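Local atomic coordinates of putative neuraminyllactose-binding hemagglutinin homolog (Helicobacter pylori, PDB entry 3BGH), a protein that is of unproven function but is probably an outer-membrane lipoprotein adhesin that binds neuraminyllactose-type sialylated sugars. Residues Gln31-Lys45 with Leu72-Ala85. Sequence-based numbering, arbitrary orientation.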
ATOM      1  N   GLN A  31     -35.788  -0.076   3.594  1.00 87.32           N
ATOM      2  CA  GLN A  31     -35.713  -1.547   3.596  1.00 86.93           C
ATOM      3  C   GLN A  31     -36.422  -2.069   2.349  1.00 86.88           C
ATOM      4  O   GLN A  31     -37.449  -1.512   1.942  1.00 87.48           O
ATOM      5  CB  GLN A  31     -36.344  -2.141   4.861  1.00 86.73           C
ATOM      6  CG  GLN A  31     -36.445  -3.685   4.881  1.00 86.17           C
ATOM      7  CD  GLN A  31     -35.136  -4.408   5.261  1.00 84.96           C
ATOM      8  OE1 GLN A  31     -34.345  -3.917   6.075  1.00 84.25           O
ATOM      9  NE2 GLN A  31     -34.926  -5.591   4.683  1.00 82.52           N
ATOM     10  N   GLU A  32     -35.873  -3.115   1.737  1.00 86.34           N
ATOM     11  CA  GLU A  32     -36.359  -3.615   0.451  1.00 85.93           C
ATOM     12  C   GLU A  32     -36.998  -4.988   0.653  1.00 85.37           C
ATOM     13  O   GLU A  32     -36.527  -5.768   1.486  1.00 85.32           O
ATOM     14  CB  GLU A  32     -35.196  -3.712  -0.551  1.00 86.06           C
ATOM     15  CG  GLU A  32     -35.546  -3.385  -2.007  1.00 87.60           C
ATOM     16  CD  GLU A  32     -35.405  -1.900  -2.355  1.00 89.54           C
ATOM     17  OE1 GLU A  32     -34.837  -1.141  -1.544  1.00 91.91           O
ATOM     18  OE2 GLU A  32     -35.863  -1.483  -3.444  1.00 89.47           O
ATOM     19  N   PRO A  33     -38.076  -5.289  -0.097  1.00 84.75           N
ATOM     20  CA  PRO A  33     -38.682  -6.613   0.003  1.00 84.05           C
ATOM     21  C   PRO A  33     -37.626  -7.720  -0.105  1.00 83.35           C
ATOM     22  O   PRO A  33     -36.803  -7.693  -1.034  1.00 83.53           O
ATOM     23  CB  PRO A  33     -39.627  -6.661  -1.206  1.00 84.42           C
ATOM     24  CG  PRO A  33     -39.345  -5.402  -2.020  1.00 84.49           C
ATOM     25  CD  PRO A  33     -38.794  -4.428  -1.057  1.00 84.72           C
ATOM     26  N   LYS A  34     -37.657  -8.671   0.831  1.00 81.96           N
ATOM     27  CA  LYS A  34     -36.691  -9.778   0.881  1.00 81.33           C
ATOM     28  C   LYS A  34     -36.573 -10.515  -0.456  1.00 80.29           C
ATOM     29  O   LYS A  34     -37.480 -11.259  -0.830  1.00 80.63           O
ATOM     30  CB  LYS A  34     -37.025 -10.749   2.030  1.00 81.07           C
ATOM     31  CG  LYS A  34     -36.643 -10.202   3.448  1.00 82.26           C
ATOM     32  CD  LYS A  34     -37.321 -10.976   4.591  1.00 82.49           C
ATOM     33  CE  LYS A  34     -38.713 -10.407   4.933  1.00 84.85           C
ATOM     34  NZ  LYS A  34     -39.765 -11.476   5.116  1.00 84.91           N
ATOM     35  N   ASN A  35     -35.464 -10.298  -1.172  1.00 78.85           N
ATOM     36  CA  ASN A  35     -35.341 -10.723  -2.586  1.00 77.34           C
ATOM     37  C   ASN A  35     -34.945 -12.174  -2.796  1.00 76.84           C
ATOM     38  O   ASN A  35     -34.857 -12.644  -3.935  1.00 76.73           O
ATOM     39  CB  ASN A  35     -34.415  -9.798  -3.379  1.00 76.97           C
ATOM     40  CG  ASN A  35     -32.985  -9.783  -2.846  1.00 75.09           C
ATOM     41  OD1 ASN A  35     -32.450 -10.787  -2.350  1.00 71.21           O
ATOM     42  ND2 ASN A  35     -32.358  -8.632  -2.963  1.00 73.61           N
ATOM     43  N   SER A  36     -34.680 -12.859  -1.691  1.00 76.09           N
ATOM     44  CA  SER A  36     -34.554 -14.315  -1.669  1.00 76.00           C
ATOM     45  C   SER A  36     -33.143 -14.878  -1.913  1.00 75.19           C
ATOM     46  O   SER A  36     -32.901 -16.070  -1.707  1.00 74.66           O
ATOM     47  CB  SER A  36     -35.593 -14.988  -2.601  1.00 76.68           C
ATOM     48  OG  SER A  36     -36.885 -14.378  -2.493  1.00 77.03           O
ATOM     49  N   HIS A  37     -32.214 -14.030  -2.344  1.00 74.38           N
ATOM     50  CA  HIS A  37     -30.823 -14.458  -2.527  1.00 73.37           C
ATOM     51  C   HIS A  37     -30.043 -14.463  -1.204  1.00 72.67           C
ATOM     52  O   HIS A  37     -30.213 -13.554  -0.381  1.00 73.10           O
ATOM     53  CB  HIS A  37     -30.155 -13.554  -3.538  1.00 73.35           C
ATOM     54  CG  HIS A  37     -30.907 -13.440  -4.826  1.00 73.64           C
ATOM     55  ND1 HIS A  37     -31.610 -12.308  -5.179  1.00 74.17           N
ATOM     56  CD2 HIS A  37     -31.063 -14.315  -5.848  1.00 71.84           C
ATOM     57  CE1 HIS A  37     -32.152 -12.486  -6.371  1.00 73.61           C
ATOM     58  NE2 HIS A  37     -31.837 -13.697  -6.796  1.00 71.56           N
ATOM     59  N   LEU A  38     -29.224 -15.498  -0.985  1.00 71.50           N
ATOM     60  CA  LEU A  38     -28.319 -15.575   0.191  1.00 70.59           C
ATOM     61  C   LEU A  38     -26.842 -15.276  -0.191  1.00 69.89           C
ATOM     62  O   LEU A  38     -26.308 -15.914  -1.109  1.00 70.04           O
ATOM     63  CB  LEU A  38     -28.395 -16.962   0.852  1.00 70.00           C
ATOM     64  CG  LEU A  38     -27.265 -17.345   1.827  1.00 70.13           C
ATOM     65  CD1 LEU A  38     -27.326 -16.578   3.139  1.00 70.84           C
ATOM     66  CD2 LEU A  38     -27.227 -18.839   2.123  1.00 70.49           C
ATOM     67  N   VAL A  39     -26.187 -14.342   0.510  1.00 68.75           N
ATOM     68  CA  VAL A  39     -24.732 -14.108   0.311  1.00 67.33           C
ATOM     69  C   VAL A  39     -23.903 -14.468   1.542  1.00 66.51           C
ATOM     70  O   VAL A  39     -24.266 -14.126   2.663  1.00 67.04           O
ATOM     71  CB  VAL A  39     -24.379 -12.655  -0.144  1.00 67.12           C
ATOM     72  CG1 VAL A  39     -25.390 -12.117  -1.138  1.00 65.77           C
ATOM     73  CG2 VAL A  39     -24.271 -11.734   1.020  1.00 66.68           C
ATOM     74  N   VAL A  40     -22.800 -15.161   1.329  1.00 65.30           N
ATOM     75  CA  VAL A  40     -21.871 -15.466   2.401  1.00 64.11           C
ATOM     76  C   VAL A  40     -20.858 -14.324   2.554  1.00 63.60           C
ATOM     77  O   VAL A  40     -20.219 -13.914   1.589  1.00 62.79           O
ATOM     78  CB  VAL A  40     -21.129 -16.772   2.119  1.00 64.03           C
ATOM     79  CG1 VAL A  40     -20.126 -17.063   3.208  1.00 64.36           C
ATOM     80  CG2 VAL A  40     -22.088 -17.895   2.029  1.00 64.54           C
ATOM     81  N   LEU A  41     -20.724 -13.809   3.774  1.00 62.86           N
ATOM     82  CA  LEU A  41     -19.783 -12.737   4.050  1.00 62.10           C
ATOM     83  C   LEU A  41     -18.700 -13.254   4.965  1.00 61.61           C
ATOM     84  O   LEU A  41     -18.999 -13.737   6.044  1.00 61.83           O
ATOM     85  CB  LEU A  41     -20.510 -11.578   4.705  1.00 62.69           C
ATOM     86  CG  LEU A  41     -19.865 -10.216   4.516  1.00 62.50           C
ATOM     87  CD1 LEU A  41     -20.069  -9.816   3.073  1.00 62.90           C
ATOM     88  CD2 LEU A  41     -20.477  -9.197   5.456  1.00 60.01           C
ATOM     89  N   ILE A  42     -17.452 -13.180   4.521  1.00 60.90           N
ATOM     90  CA  ILE A  42     -16.294 -13.632   5.300  1.00 60.34           C
ATOM     91  C   ILE A  42     -15.664 -12.430   6.009  1.00 60.64           C
ATOM     92  O   ILE A  42     -15.737 -11.322   5.492  1.00 60.49           O
ATOM     93  CB  ILE A  42     -15.270 -14.341   4.403  1.00 59.92           C
ATOM     94  CG1 ILE A  42     -15.922 -15.575   3.802  1.00 61.44           C
ATOM     95  CG2 ILE A  42     -14.044 -14.772   5.174  1.00 57.81           C
ATOM     96  CD1 ILE A  42     -14.976 -16.441   3.047  1.00 64.41           C
ATOM     97  N   GLU A  43     -15.097 -12.639   7.202  1.00 60.62           N
ATOM     98  CA  GLU A  43     -14.554 -11.545   7.996  1.00 61.98           C
ATOM     99  C   GLU A  43     -13.371 -10.969   7.211  1.00 60.47           C
ATOM    100  O   GLU A  43     -12.514 -11.739   6.795  1.00 60.34           O
ATOM    101  CB  GLU A  43     -14.114 -12.038   9.393  1.00 61.79           C
ATOM    102  CG  GLU A  43     -13.788 -10.919  10.442  1.00 64.95           C
ATOM    103  CD  GLU A  43     -13.485 -11.461  11.871  1.00 66.48           C
ATOM    104  OE1 GLU A  43     -12.576 -12.334  12.031  1.00 71.58           O
ATOM    105  OE2 GLU A  43     -14.131 -10.982  12.843  1.00 72.03           O
ATOM    106  N   PRO A  44     -13.336  -9.633   6.997  1.00 59.59           N
ATOM    107  CA  PRO A  44     -12.316  -9.005   6.162  1.00 59.26           C
ATOM    108  C   PRO A  44     -10.943  -9.160   6.798  1.00 58.26           C
ATOM    109  O   PRO A  44     -10.814  -9.032   8.016  1.00 58.90           O
ATOM    110  CB  PRO A  44     -12.711  -7.520   6.164  1.00 59.10           C
ATOM    111  CG  PRO A  44     -14.116  -7.483   6.534  1.00 59.52           C
ATOM    112  CD  PRO A  44     -14.240  -8.616   7.549  1.00 60.23           C
ATOM    113  N   LYS A  45      -9.952  -9.477   5.979  1.00 56.91           N
ATOM    114  CA  LYS A  45      -8.549  -9.539   6.388  1.00 56.37           C
ATOM    115  C   LYS A  45      -7.802  -8.287   5.920  1.00 54.59           C
ATOM    116  O   LYS A  45      -7.465  -8.193   4.740  1.00 54.66           O
ATOM    117  CB  LYS A  45      -7.898 -10.764   5.750  1.00 57.01           C
ATOM    118  CG  LYS A  45      -7.814 -11.960   6.648  1.00 60.69           C
ATOM    119  CD  LYS A  45      -9.122 -12.740   6.728  1.00 65.94           C
ATOM    120  CE  LYS A  45      -9.040 -13.865   7.804  1.00 68.20           C
ATOM    121  NZ  LYS A  45     -10.404 -14.186   8.339  1.00 69.53           N
ATOM    122  N   LEU A  72     -26.574  -5.246   3.306  1.00 64.83           N
ATOM    123  CA  LEU A  72     -27.128  -6.327   2.516  1.00 65.91           C
ATOM    124  C   LEU A  72     -28.567  -6.672   2.923  1.00 66.99           C
ATOM    125  O   LEU A  72     -29.475  -6.642   2.100  1.00 67.36           O
ATOM    126  CB  LEU A  72     -26.205  -7.539   2.557  1.00 65.75           C
ATOM    127  CG  LEU A  72     -24.928  -7.290   1.748  1.00 64.79           C
ATOM    128  CD1 LEU A  72     -23.879  -8.262   2.177  1.00 63.88           C
ATOM    129  CD2 LEU A  72     -25.172  -7.338   0.239  1.00 63.88           C
ATOM    130  N   GLU A  73     -28.769  -6.954   4.203  1.00 68.49           N
ATOM    131  CA  GLU A  73     -30.092  -7.177   4.766  1.00 69.38           C
ATOM    132  C   GLU A  73     -31.037  -6.057   4.373  1.00 69.89           C
ATOM    133  O   GLU A  73     -32.053  -6.317   3.744  1.00 70.81           O
ATOM    134  CB  GLU A  73     -29.995  -7.314   6.270  1.00 69.63           C
ATOM    135  CG  GLU A  73     -29.297  -8.597   6.683  1.00 71.98           C
ATOM    136  CD  GLU A  73     -28.915  -8.613   8.153  1.00 76.33           C
ATOM    137  OE1 GLU A  73     -28.746  -7.516   8.741  1.00 77.61           O
ATOM    138  OE2 GLU A  73     -28.770  -9.728   8.719  1.00 78.30           O
ATOM    139  N   ARG A  74     -30.679  -4.808   4.665  1.00 70.02           N
ATOM    140  CA  ARG A  74     -31.501  -3.677   4.248  1.00 70.01           C
ATOM    141  C   ARG A  74     -31.791  -3.686   2.737  1.00 69.83           C
ATOM    142  O   ARG A  74     -32.534  -2.849   2.235  1.00 70.45           O
ATOM    143  CB  ARG A  74     -30.842  -2.360   4.646  1.00 70.25           C
ATOM    144  CG  ARG A  74     -31.556  -1.134   4.120  1.00 71.14           C
ATOM    145  CD  ARG A  74     -32.387  -0.493   5.193  1.00 74.42           C
ATOM    146  NE  ARG A  74     -31.734   0.689   5.758  1.00 75.87           N
ATOM    147  CZ  ARG A  74     -30.980   0.687   6.859  1.00 77.60           C
ATOM    148  NH1 ARG A  74     -30.431   1.829   7.284  1.00 75.55           N
ATOM    149  NH2 ARG A  74     -30.767  -0.450   7.539  1.00 76.61           N
ATOM    150  N   LYS A  75     -31.205  -4.628   2.013  1.00 69.21           N
ATOM    151  CA  LYS A  75     -31.313  -4.619   0.563  1.00 68.73           C
ATOM    152  C   LYS A  75     -31.970  -5.905   0.110  1.00 68.03           C
ATOM    153  O   LYS A  75     -32.158  -6.136  -1.087  1.00 67.51           O
ATOM    154  CB  LYS A  75     -29.930  -4.442  -0.062  1.00 68.61           C
ATOM    155  CG  LYS A  75     -29.861  -3.260  -1.004  1.00 69.04           C
ATOM    156  CD  LYS A  75     -29.688  -1.894  -0.306  1.00 66.14           C
ATOM    157  CE  LYS A  75     -29.977  -0.791  -1.310  1.00 67.12           C
ATOM    158  NZ  LYS A  75     -29.733   0.591  -0.808  1.00 69.34           N
ATOM    159  N   GLY A  76     -32.308  -6.733   1.095  1.00 67.35           N
ATOM    160  CA  GLY A  76     -33.262  -7.808   0.910  1.00 67.02           C
ATOM    161  C   GLY A  76     -32.670  -9.189   1.055  1.00 66.95           C
ATOM    162  O   GLY A  76     -33.413 -10.177   1.120  1.00 67.47           O
ATOM    163  N   TYR A  77     -31.343  -9.262   1.123  1.00 65.97           N
ATOM    164  CA  TYR A  77     -30.627 -10.532   1.125  1.00 65.58           C
ATOM    165  C   TYR A  77     -30.634 -11.236   2.469  1.00 66.43           C
ATOM    166  O   TYR A  77     -30.849 -10.623   3.512  1.00 66.46           O
ATOM    167  CB  TYR A  77     -29.174 -10.323   0.651  1.00 64.42           C
ATOM    168  CG  TYR A  77     -29.089  -9.681  -0.709  1.00 62.70           C
ATOM    169  CD1 TYR A  77     -28.995 -10.462  -1.859  1.00 60.06           C
ATOM    170  CD2 TYR A  77     -29.107  -8.290  -0.851  1.00 62.12           C
ATOM    171  CE1 TYR A  77     -28.932  -9.877  -3.105  1.00 59.26           C
ATOM    172  CE2 TYR A  77     -29.048  -7.695  -2.116  1.00 59.78           C
ATOM    173  CZ  TYR A  77     -28.964  -8.504  -3.228  1.00 59.58           C
ATOM    174  OH  TYR A  77     -28.906  -7.940  -4.477  1.00 60.15           O
ATOM    175  N   SER A  78     -30.411 -12.541   2.442  1.00 67.75           N
ATOM    176  CA  SER A  78     -30.054 -13.242   3.672  1.00 69.46           C
ATOM    177  C   SER A  78     -28.536 -13.174   3.711  1.00 69.73           C
ATOM    178  O   SER A  78     -27.887 -13.248   2.670  1.00 69.94           O
ATOM    179  CB  SER A  78     -30.503 -14.708   3.666  1.00 69.37           C
ATOM    180  OG  SER A  78     -31.650 -14.898   2.845  1.00 72.08           O
ATOM    181  N   VAL A  79     -27.979 -13.050   4.907  1.00 69.94           N
ATOM    182  CA  VAL A  79     -26.550 -12.917   5.063  1.00 69.96           C
ATOM    183  C   VAL A  79     -26.046 -13.927   6.095  1.00 70.50           C
ATOM    184  O   VAL A  79     -26.513 -13.939   7.230  1.00 70.34           O
ATOM    185  CB  VAL A  79     -26.181 -11.493   5.504  1.00 69.26           C
ATOM    186  CG1 VAL A  79     -24.693 -11.331   5.529  1.00 69.66           C
ATOM    187  CG2 VAL A  79     -26.793 -10.477   4.580  1.00 69.97           C
ATOM    188  N   SER A  80     -25.095 -14.762   5.686  1.00 71.01           N
ATOM    189  CA  SER A  80     -24.429 -15.692   6.576  1.00 71.57           C
ATOM    190  C   SER A  80     -22.962 -15.286   6.749  1.00 71.66           C
ATOM    191  O   SER A  80     -22.247 -15.044   5.773  1.00 71.59           O
ATOM    192  CB  SER A  80     -24.523 -17.115   6.040  1.00 71.60           C
ATOM    193  OG  SER A  80     -25.871 -17.460   5.760  1.00 73.89           O
ATOM    194  N   GLN A  81     -22.547 -15.230   8.010  1.00 71.60           N
ATOM    195  CA  GLN A  81     -21.271 -14.702   8.430  1.00 71.60           C
ATOM    196  C   GLN A  81     -20.358 -15.834   8.889  1.00 72.69           C
ATOM    197  O   GLN A  81     -20.785 -16.711   9.621  1.00 73.00           O
ATOM    198  CB  GLN A  81     -21.469 -13.748   9.609  1.00 71.13           C
ATOM    199  CG  GLN A  81     -22.322 -12.536   9.372  1.00 68.95           C
ATOM    200  CD  GLN A  81     -22.391 -11.672  10.619  1.00 69.44           C
ATOM    201  OE1 GLN A  81     -22.102 -12.138  11.731  1.00 71.30           O
ATOM    202  NE2 GLN A  81     -22.755 -10.413  10.451  1.00 63.33           N
ATOM    203  N   PHE A  82     -19.103 -15.806   8.464  1.00 73.94           N
ATOM    204  CA  PHE A  82     -18.109 -16.778   8.921  1.00 75.47           C
ATOM    205  C   PHE A  82     -16.783 -16.053   9.048  1.00 76.79           C
ATOM    206  O   PHE A  82     -16.653 -14.940   8.540  1.00 76.85           O
ATOM    207  CB  PHE A  82     -18.014 -17.954   7.937  1.00 75.08           C
ATOM    208  CG  PHE A  82     -19.292 -18.751   7.824  1.00 75.36           C
ATOM    209  CD1 PHE A  82     -19.623 -19.708   8.786  1.00 75.89           C
ATOM    210  CD2 PHE A  82     -20.177 -18.530   6.762  1.00 75.39           C
ATOM    211  CE1 PHE A  82     -20.809 -20.444   8.693  1.00 75.48           C
ATOM    212  CE2 PHE A  82     -21.362 -19.253   6.653  1.00 74.57           C
ATOM    213  CZ  PHE A  82     -21.677 -20.216   7.623  1.00 75.22           C
ATOM    214  N   LYS A  83     -15.809 -16.648   9.729  1.00 78.54           N
ATOM    215  CA  LYS A  83     -14.504 -15.998   9.856  1.00 80.87           C
ATOM    216  C   LYS A  83     -13.455 -16.460   8.839  1.00 81.47           C
ATOM    217  O   LYS A  83     -12.480 -15.750   8.600  1.00 81.58           O
ATOM    218  CB  LYS A  83     -13.962 -16.066  11.287  1.00 81.13           C
ATOM    219  CG  LYS A  83     -14.445 -14.895  12.138  1.00 82.47           C
ATOM    220  CD  LYS A  83     -13.997 -14.980  13.611  1.00 82.52           C
ATOM    221  CE  LYS A  83     -14.766 -13.931  14.457  1.00 83.49           C
ATOM    222  NZ  LYS A  83     -14.297 -13.865  15.882  1.00 84.36           N
ATOM    223  N   ASP A  84     -13.658 -17.640   8.254  1.00 82.39           N
ATOM    224  CA  ASP A  84     -12.788 -18.182   7.203  1.00 83.34           C
ATOM    225  C   ASP A  84     -13.677 -18.976   6.239  1.00 83.61           C
ATOM    226  O   ASP A  84     -14.766 -19.418   6.630  1.00 83.61           O
ATOM    227  CB  ASP A  84     -11.687 -19.078   7.794  1.00 83.73           C
ATOM    228  CG  ASP A  84     -10.680 -18.301   8.680  1.00 85.97           C
ATOM    229  OD1 ASP A  84     -10.078 -17.299   8.222  1.00 87.86           O
ATOM    230  OD2 ASP A  84     -10.468 -18.709   9.843  1.00 88.17           O
ATOM    231  N   ALA A  85     -13.238 -19.145   4.992  1.00 83.74           N
ATOM    232  CA  ALA A  85     -14.049 -19.851   3.985  1.00 84.29           C
ATOM    233  C   ALA A  85     -14.207 -21.339   4.296  1.00 84.69           C
ATOM    234  O   ALA A  85     -15.177 -21.979   3.893  1.00 84.42           O
ATOM    235  CB  ALA A  85     -13.477 -19.652   2.592  1.00 84.18           C
TER
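Leu38-Ile42 and Ser78-Phe82 run parallel as neighbouring strands, their axes 4.8 Å apart and inclined by 26°. Ser78, Ser80 and Phe82 donate their N to the O of His37, Val39 and Leu41 in turn, and their own carbonyls accept from the N of Val39, Leu41 and, weakly, Glu43; the straightest bond, Leu41 N to Ser80 O, spans 2.8 Å. Before the strands, Gly76 closes helix 54-73 in a Schellman motif, and its O accepts from Asn35 N. With CG set between its backbone N and carbonyl carbon (chi1 62°), Asn35 brings ND2 over one face of the Tyr77 ring, toward its rim and 3.4 Å from Tyr77 CZ, the amide plane turned 74° from the ring, while OD1 receives His37 N in an Asx turn. On the helix-facing side of the sheet, Val39 CG2 meets Leu72 CD1 at 3.7 Å, and Leu41 packs on Phe65. On the opposite face, Val40 CG1 meets the edge of the Phe82 ring, 3.8 Å from Phe82 CD2. Past Phe82, Lys45 NZ meets Asp84 OD1 from above the carboxylate plane in a 3.1 Å salt bridge. Together with helix 54-73 the two strands form a beta-alpha-beta crossover, in which 78-82 is an outermost strand of the chain's mixed sheet.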